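Local coordinates for SWD1-like protein (Myceliophthora thermophila, PDB 6E29) that probably serves, through its WD-repeat beta-propeller domain, as a scaffold subunit of the COMPASS histone H3K4 methyltransferase complex, at residues E262-H276 with A288-G302. Residues are numbered along the deposited sequence; the frame is centred on the assembly and turned at random.
Sequences EHKFQDVVNRLSWNH and ASTYNNHELYIWERG
Glu262 meets Arg301 side-on: Arg301 NE reaches Glu262 OE2 at 2.8 Å within the guanidinium plane, NH2 reaches OE1, and both oxygens use syn lone pairs. With carboxylate and guanidinium planes only 25° apart, this is a two-pronged salt bridge; Thr241 OG1 also hydrogen-bonds OE2. Next door, His263 NE2 donates to Arg301 O (2.8 Å), markedly bent. Phe265 CB lies over one Trp299 face, 3.9 Å from the six-membered centroid; its CG, anti to the carbonyl carbon (chi1 -53°), carries Phe265 CD1 to within 3.3 Å of Trp299 CG. Water 1 links Gln266 O to Trp299 NE1. The chain is here passing from the outer strand of one propeller blade, 261-265, to the inner strand of the next, 274-279, as in WD40 propellers. Leu272 CD1 packs against Tyr297 CZ (3.7 Å). Trp274 turns its edge to the Tyr297 face (planes at 77°) and takes the edge of Trp299 on its own face, Trp299 CH2 standing 3.6 Å from Trp274 CH2; a leucine in place of Trp299 would probably leave Phe265 and Trp274 without their shared aromatic partner and water 1 without its indole donor. Asn275 N donates nearly straight to Ser289 O (2.7 Å). His276 N bonds Ser289 OG, which in turn hydrogen-bonds Gly318 O.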
loop_
_atom_site.group_PDB
_atom_site.type_symbol
_atom_site.label_atom_id
_atom_site.label_comp_id
_atom_site.label_asym_id
_atom_site.label_seq_id
_atom_site.Cartn_x
_atom_site.Cartn_y
_atom_site.Cartn_z
ATOM N N GLU B 262 -0.577 18.914 1.707
ATOM C CA GLU B 262 0.771 19.457 1.817
ATOM C C GLU B 262 1.329 19.833 0.443
ATOM O O GLU B 262 1.512 21.013 0.149
ATOM C CB GLU B 262 1.688 18.454 2.511
ATOM C CG GLU B 262 3.088 19.076 2.739
ATOM C CD GLU B 262 4.114 18.071 3.235
ATOM O OE1 GLU B 262 4.781 18.329 4.284
ATOM O OE2 GLU B 262 4.227 17.035 2.548
ATOM N N HIS B 263 1.603 18.849 -0.409
ATOM C CA HIS B 263 2.103 19.086 -1.758
ATOM C C HIS B 263 1.312 18.280 -2.779
ATOM O O HIS B 263 0.827 17.183 -2.491
ATOM C CB HIS B 263 3.588 18.695 -1.912
ATOM C CG HIS B 263 4.529 19.567 -1.151
ATOM N ND1 HIS B 263 4.589 20.927 -1.318
ATOM C CD2 HIS B 263 5.411 19.269 -0.171
ATOM C CE1 HIS B 263 5.491 21.433 -0.498
ATOM N NE2 HIS B 263 6.006 20.445 0.208
ATOM N N LYS B 264 1.246 18.817 -3.998
ATOM C CA LYS B 264 0.825 18.095 -5.201
ATOM C C LYS B 264 2.063 17.875 -6.055
ATOM O O LYS B 264 2.839 18.819 -6.269
ATOM C CB LYS B 264 -0.181 18.895 -6.031
ATOM C CG LYS B 264 -1.619 18.865 -5.553
ATOM C CD LYS B 264 -2.491 19.745 -6.397
ATOM C CE LYS B 264 -2.022 21.178 -6.342
ATOM N NZ LYS B 264 -2.892 22.006 -7.247
ATOM N N PHE B 265 2.227 16.673 -6.589
ATOM C CA PHE B 265 3.347 16.390 -7.487
ATOM C C PHE B 265 2.780 15.877 -8.797
ATOM O O PHE B 265 1.946 14.963 -8.794
ATOM C CB PHE B 265 4.301 15.354 -6.910
ATOM C CG PHE B 265 4.784 15.660 -5.543
ATOM C CD1 PHE B 265 5.864 16.494 -5.355
ATOM C CD2 PHE B 265 4.157 15.095 -4.420
ATOM C CE1 PHE B 265 6.317 16.776 -4.063
ATOM C CE2 PHE B 265 4.622 15.369 -3.142
ATOM C CZ PHE B 265 5.726 16.196 -2.980
ATOM N N GLN B 266 3.206 16.472 -9.919
ATOM C CA GLN B 266 2.559 16.144 -11.184
ATOM C C GLN B 266 3.458 16.613 -12.320
ATOM O O GLN B 266 4.434 17.331 -12.103
ATOM C CB GLN B 266 1.176 16.794 -11.318
ATOM C CG GLN B 266 1.216 18.283 -11.337
ATOM C CD GLN B 266 -0.157 18.868 -11.279
ATOM O OE1 GLN B 266 -1.072 18.432 -11.999
ATOM N NE2 GLN B 266 -0.339 19.841 -10.392
ATOM N N ASP B 267 3.125 16.180 -13.533
ATOM C CA ASP B 267 3.813 16.642 -14.745
ATOM C C ASP B 267 2.744 17.109 -15.732
ATOM O O ASP B 267 2.188 16.298 -16.479
ATOM C CB ASP B 267 4.705 15.543 -15.346
ATOM C CG ASP B 267 5.704 16.089 -16.400
ATOM O OD1 ASP B 267 6.909 15.724 -16.404
ATOM O OD2 ASP B 267 5.279 16.920 -17.204
ATOM N N VAL B 268 2.467 18.421 -15.743
ATOM C CA VAL B 268 1.338 18.954 -16.507
ATOM C C VAL B 268 1.594 18.897 -18.010
ATOM O O VAL B 268 0.663 18.646 -18.790
ATOM C CB VAL B 268 0.999 20.391 -16.060
ATOM C CG1 VAL B 268 0.239 20.378 -14.733
ATOM C CG2 VAL B 268 2.267 21.250 -15.976
ATOM N N VAL B 269 2.841 19.137 -18.444
ATOM C CA VAL B 269 3.090 19.315 -19.880
ATOM C C VAL B 269 3.157 17.968 -20.590
ATOM O O VAL B 269 2.829 17.864 -21.780
ATOM C CB VAL B 269 4.364 20.156 -20.135
ATOM C CG1 VAL B 269 4.425 21.349 -19.190
ATOM C CG2 VAL B 269 5.648 19.313 -20.045
ATOM N N ASN B 270 3.570 16.920 -19.878
ATOM C CA ASN B 270 3.612 15.577 -20.429
ATOM C C ASN B 270 2.415 14.742 -20.009
ATOM O O ASN B 270 2.243 13.635 -20.525
ATOM C CB ASN B 270 4.931 14.903 -20.021
ATOM C CG ASN B 270 6.149 15.697 -20.507
ATOM O OD1 ASN B 270 6.153 16.187 -21.638
ATOM N ND2 ASN B 270 7.160 15.849 -19.658
ATOM N N ARG B 271 1.578 15.275 -19.111
ATOM C CA ARG B 271 0.376 14.620 -18.606
ATOM C C ARG B 271 0.642 13.150 -18.255
ATOM O O ARG B 271 -0.020 12.218 -18.730
ATOM C CB ARG B 271 -0.773 14.795 -19.592
ATOM C CG ARG B 271 -1.535 16.105 -19.314
ATOM C CD ARG B 271 -2.348 16.553 -20.497
ATOM N NE ARG B 271 -2.137 17.971 -20.828
ATOM C CZ ARG B 271 -2.956 18.974 -20.493
ATOM N NH1 ARG B 271 -4.074 18.746 -19.803
ATOM N NH2 ARG B 271 -2.645 20.214 -20.837
ATOM N N LEU B 272 1.676 12.957 -17.462
ATOM C CA LEU B 272 2.090 11.618 -17.048
ATOM C C LEU B 272 1.172 11.075 -15.964
ATOM O O LEU B 272 0.744 11.821 -15.083
ATOM C CB LEU B 272 3.524 11.630 -16.509
ATOM C CG LEU B 272 4.561 12.206 -17.499
ATOM C CD1 LEU B 272 5.961 12.258 -16.900
ATOM C CD2 LEU B 272 4.541 11.442 -18.813
ATOM N N SER B 273 0.881 9.774 -16.043
ATOM C CA SER B 273 0.212 9.044 -14.977
ATOM C C SER B 273 1.238 8.214 -14.222
ATOM O O SER B 273 2.259 7.803 -14.776
ATOM C CB SER B 273 -0.902 8.134 -15.512
ATOM O OG SER B 273 -1.887 8.889 -16.170
ATOM N N TRP B 274 0.984 8.028 -12.924
ATOM C CA TRP B 274 1.943 7.437 -11.998
ATOM C C TRP B 274 1.518 6.031 -11.617
ATOM O O TRP B 274 0.341 5.762 -11.374
ATOM C CB TRP B 274 2.102 8.303 -10.748
ATOM C CG TRP B 274 2.282 9.702 -11.135
ATOM C CD1 TRP B 274 1.388 10.694 -11.010
ATOM C CD2 TRP B 274 3.451 10.277 -11.760
ATOM N NE1 TRP B 274 1.897 11.871 -11.514
ATOM C CE2 TRP B 274 3.164 11.647 -11.978
ATOM C CE3 TRP B 274 4.718 9.779 -12.102
ATOM C CZ2 TRP B 274 4.085 12.532 -12.535
ATOM C CZ3 TRP B 274 5.662 10.679 -12.684
ATOM C CH2 TRP B 274 5.328 12.031 -12.895
ATOM N N ASN B 275 2.465 5.119 -11.664
ATOM C CA ASN B 275 2.123 3.727 -11.478
ATOM C C ASN B 275 2.133 3.378 -9.982
ATOM O O ASN B 275 1.114 2.958 -9.425
ATOM C CB ASN B 275 3.113 2.893 -12.271
ATOM C CG ASN B 275 2.589 1.591 -12.618
ATOM O OD1 ASN B 275 1.659 1.106 -11.978
ATOM N ND2 ASN B 275 3.194 0.965 -13.603
ATOM N N HIS B 276 3.274 3.577 -9.318
ATOM C CA HIS B 276 3.404 3.358 -7.889
ATOM C C HIS B 276 4.218 4.499 -7.298
ATOM O O HIS B 276 4.970 5.172 -8.002
ATOM C CB HIS B 276 4.040 1.973 -7.614
ATOM C CG HIS B 276 3.065 0.853 -7.776
ATOM N ND1 HIS B 276 2.970 0.081 -8.914
ATOM C CD2 HIS B 276 2.050 0.457 -6.970
ATOM C CE1 HIS B 276 1.971 -0.778 -8.782
ATOM N NE2 HIS B 276 1.386 -0.561 -7.619
ATOM N N ALA B 288 8.201 8.091 -7.683
ATOM C CA ALA B 288 7.135 7.421 -8.418
ATOM C C ALA B 288 7.693 6.806 -9.694
ATOM O O ALA B 288 8.547 7.407 -10.358
ATOM C CB ALA B 288 6.023 8.407 -8.797
ATOM N N SER B 289 7.099 5.699 -10.103
ATOM C CA SER B 289 7.232 5.159 -11.454
ATOM C C SER B 289 6.096 5.665 -12.339
ATOM O O SER B 289 5.033 6.063 -11.861
ATOM C CB SER B 289 7.197 3.636 -11.435
ATOM O OG SER B 289 6.019 3.205 -10.752
ATOM N N THR B 290 6.326 5.610 -13.647
ATOM C CA THR B 290 5.511 6.298 -14.645
ATOM C C THR B 290 4.870 5.283 -15.566
ATOM O O THR B 290 5.572 4.431 -16.128
ATOM C CB THR B 290 6.395 7.243 -15.460
ATOM O OG1 THR B 290 7.307 7.896 -14.577
ATOM C CG2 THR B 290 5.527 8.300 -16.182
ATOM N N TYR B 291 3.539 5.356 -15.700
ATOM C CA TYR B 291 2.821 4.522 -16.656
ATOM C C TYR B 291 3.336 4.781 -18.055
ATOM O O TYR B 291 3.536 5.933 -18.444
ATOM C CB TYR B 291 1.310 4.819 -16.632
ATOM C CG TYR B 291 0.551 3.976 -15.635
ATOM C CD1 TYR B 291 -0.198 4.562 -14.613
ATOM C CD2 TYR B 291 0.607 2.589 -15.694
ATOM C CE1 TYR B 291 -0.880 3.786 -13.692
ATOM C CE2 TYR B 291 -0.065 1.808 -14.783
ATOM C CZ TYR B 291 -0.788 2.408 -13.787
ATOM O OH TYR B 291 -1.440 1.604 -12.912
ATOM N N ASN B 292 3.502 3.699 -18.817
ATOM C CA ASN B 292 3.913 3.744 -20.220
ATOM C C ASN B 292 5.196 4.535 -20.474
ATOM O O ASN B 292 5.414 5.010 -21.584
ATOM C CB ASN B 292 2.782 4.257 -21.120
ATOM C CG ASN B 292 1.730 3.207 -21.350
ATOM O OD1 ASN B 292 1.788 2.122 -20.758
ATOM N ND2 ASN B 292 0.774 3.498 -22.229
ATOM N N ASN B 293 6.087 4.645 -19.490
ATOM C CA ASN B 293 7.381 5.306 -19.699
ATOM C C ASN B 293 8.415 4.615 -18.823
ATOM O O ASN B 293 8.070 3.892 -17.879
ATOM C CB ASN B 293 7.344 6.800 -19.321
ATOM C CG ASN B 293 6.454 7.644 -20.261
ATOM O OD1 ASN B 293 5.225 7.766 -20.076
ATOM N ND2 ASN B 293 7.090 8.280 -21.224
ATOM N N HIS B 294 9.686 4.900 -19.084
ATOM C CA HIS B 294 10.707 4.146 -18.356
ATOM C C HIS B 294 11.226 4.859 -17.112
ATOM O O HIS B 294 11.836 4.218 -16.250
ATOM C CB HIS B 294 11.879 3.809 -19.315
ATOM C CG HIS B 294 12.574 5.015 -19.866
ATOM N ND1 HIS B 294 12.036 5.791 -20.873
ATOM C CD2 HIS B 294 13.754 5.596 -19.533
ATOM C CE1 HIS B 294 12.860 6.789 -21.146
ATOM N NE2 HIS B 294 13.913 6.692 -20.350
ATOM N N GLU B 295 10.952 6.142 -16.965
ATOM C CA GLU B 295 11.589 6.948 -15.936
ATOM C C GLU B 295 11.006 6.728 -14.548
ATOM O O GLU B 295 9.846 6.330 -14.356
ATOM C CB GLU B 295 11.480 8.429 -16.317
ATOM C CG GLU B 295 12.242 8.740 -17.586
ATOM C CD GLU B 295 11.347 8.946 -18.803
ATOM O OE1 GLU B 295 11.814 9.565 -19.763
ATOM O OE2 GLU B 295 10.177 8.515 -18.781
ATOM N N LEU B 296 11.838 7.021 -13.560
ATOM C CA LEU B 296 11.388 7.217 -12.190
ATOM C C LEU B 296 11.594 8.678 -11.838
ATOM O O LEU B 296 12.603 9.276 -12.229
ATOM C CB LEU B 296 12.179 6.347 -11.198
ATOM C CG LEU B 296 12.144 4.830 -11.376
ATOM C CD1 LEU B 296 13.067 4.223 -10.333
ATOM C CD2 LEU B 296 10.712 4.274 -11.164
ATOM N N TYR B 297 10.650 9.255 -11.097
ATOM C CA TYR B 297 10.728 10.652 -10.712
ATOM C C TYR B 297 10.914 10.700 -9.209
ATOM O O TYR B 297 10.263 9.937 -8.497
ATOM C CB TYR B 297 9.451 11.412 -11.100
ATOM C CG TYR B 297 9.394 11.625 -12.624
ATOM C CD1 TYR B 297 9.096 10.565 -13.479
ATOM C CD2 TYR B 297 9.632 12.876 -13.188
ATOM C CE1 TYR B 297 9.051 10.746 -14.860
ATOM C CE2 TYR B 297 9.575 13.068 -14.575
ATOM C CZ TYR B 297 9.291 11.989 -15.396
ATOM O OH TYR B 297 9.232 12.152 -16.766
ATOM N N ILE B 298 11.750 11.635 -8.734
ATOM C CA ILE B 298 11.934 11.846 -7.290
ATOM C C ILE B 298 11.728 13.330 -6.985
ATOM O O ILE B 298 12.396 14.187 -7.572
ATOM C CB ILE B 298 13.320 11.382 -6.823
ATOM C CG1 ILE B 298 13.558 9.908 -7.237
ATOM C CG2 ILE B 298 13.443 11.523 -5.330
ATOM C CD1 ILE B 298 15.003 9.409 -6.846
ATOM N N TRP B 299 10.773 13.630 -6.106
ATOM C CA TRP B 299 10.546 14.983 -5.600
ATOM C C TRP B 299 10.955 15.071 -4.127
ATOM O O TRP B 299 10.987 14.061 -3.407
ATOM C CB TRP B 299 9.080 15.375 -5.717
ATOM C CG TRP B 299 8.513 15.384 -7.076
ATOM C CD1 TRP B 299 8.394 16.483 -7.920
ATOM C CD2 TRP B 299 7.879 14.286 -7.753
ATOM N NE1 TRP B 299 7.764 16.112 -9.070
ATOM C CE2 TRP B 299 7.429 14.778 -9.004
ATOM C CE3 TRP B 299 7.642 12.935 -7.422
ATOM C CZ2 TRP B 299 6.786 13.960 -9.946
ATOM C CZ3 TRP B 299 6.984 12.125 -8.346
ATOM C CH2 TRP B 299 6.554 12.642 -9.594
ATOM N N GLU B 300 11.180 16.293 -3.661
ATOM C CA GLU B 300 11.490 16.509 -2.254
ATOM C C GLU B 300 10.326 17.240 -1.594
ATOM O O GLU B 300 9.740 18.148 -2.183
ATOM C CB GLU B 300 12.808 17.296 -2.086
ATOM C CG GLU B 300 12.884 18.563 -2.904
ATOM C CD GLU B 300 12.244 19.728 -2.167
ATOM O OE1 GLU B 300 12.285 19.702 -0.900
ATOM O OE2 GLU B 300 11.675 20.614 -2.850
ATOM N N ARG B 301 9.987 16.835 -0.381
ATOM C CA ARG B 301 8.801 17.338 0.323
ATOM C C ARG B 301 9.061 18.607 1.094
ATOM O O ARG B 301 8.111 19.208 1.607
ATOM C CB ARG B 301 8.315 16.322 1.334
ATOM C CG ARG B 301 7.584 15.199 0.755
ATOM C CD ARG B 301 6.962 14.380 1.864
ATOM N NE ARG B 301 6.368 15.202 2.914
ATOM C CZ ARG B 301 6.753 15.214 4.184
ATOM N NH1 ARG B 301 7.751 14.422 4.594
ATOM N NH2 ARG B 301 6.150 16.035 5.047
ATOM N N GLY B 302 10.323 18.988 1.249
ATOM C CA GLY B 302 10.618 20.255 1.886
ATOM C C GLY B 302 9.952 21.409 1.165
ATOM O O GLY B 302 9.297 22.250 1.784
HETATM O O HOH W 1 7.041 17.263 -11.401
HETATM O O HOH W 2 1.872 8.455 -18.240
#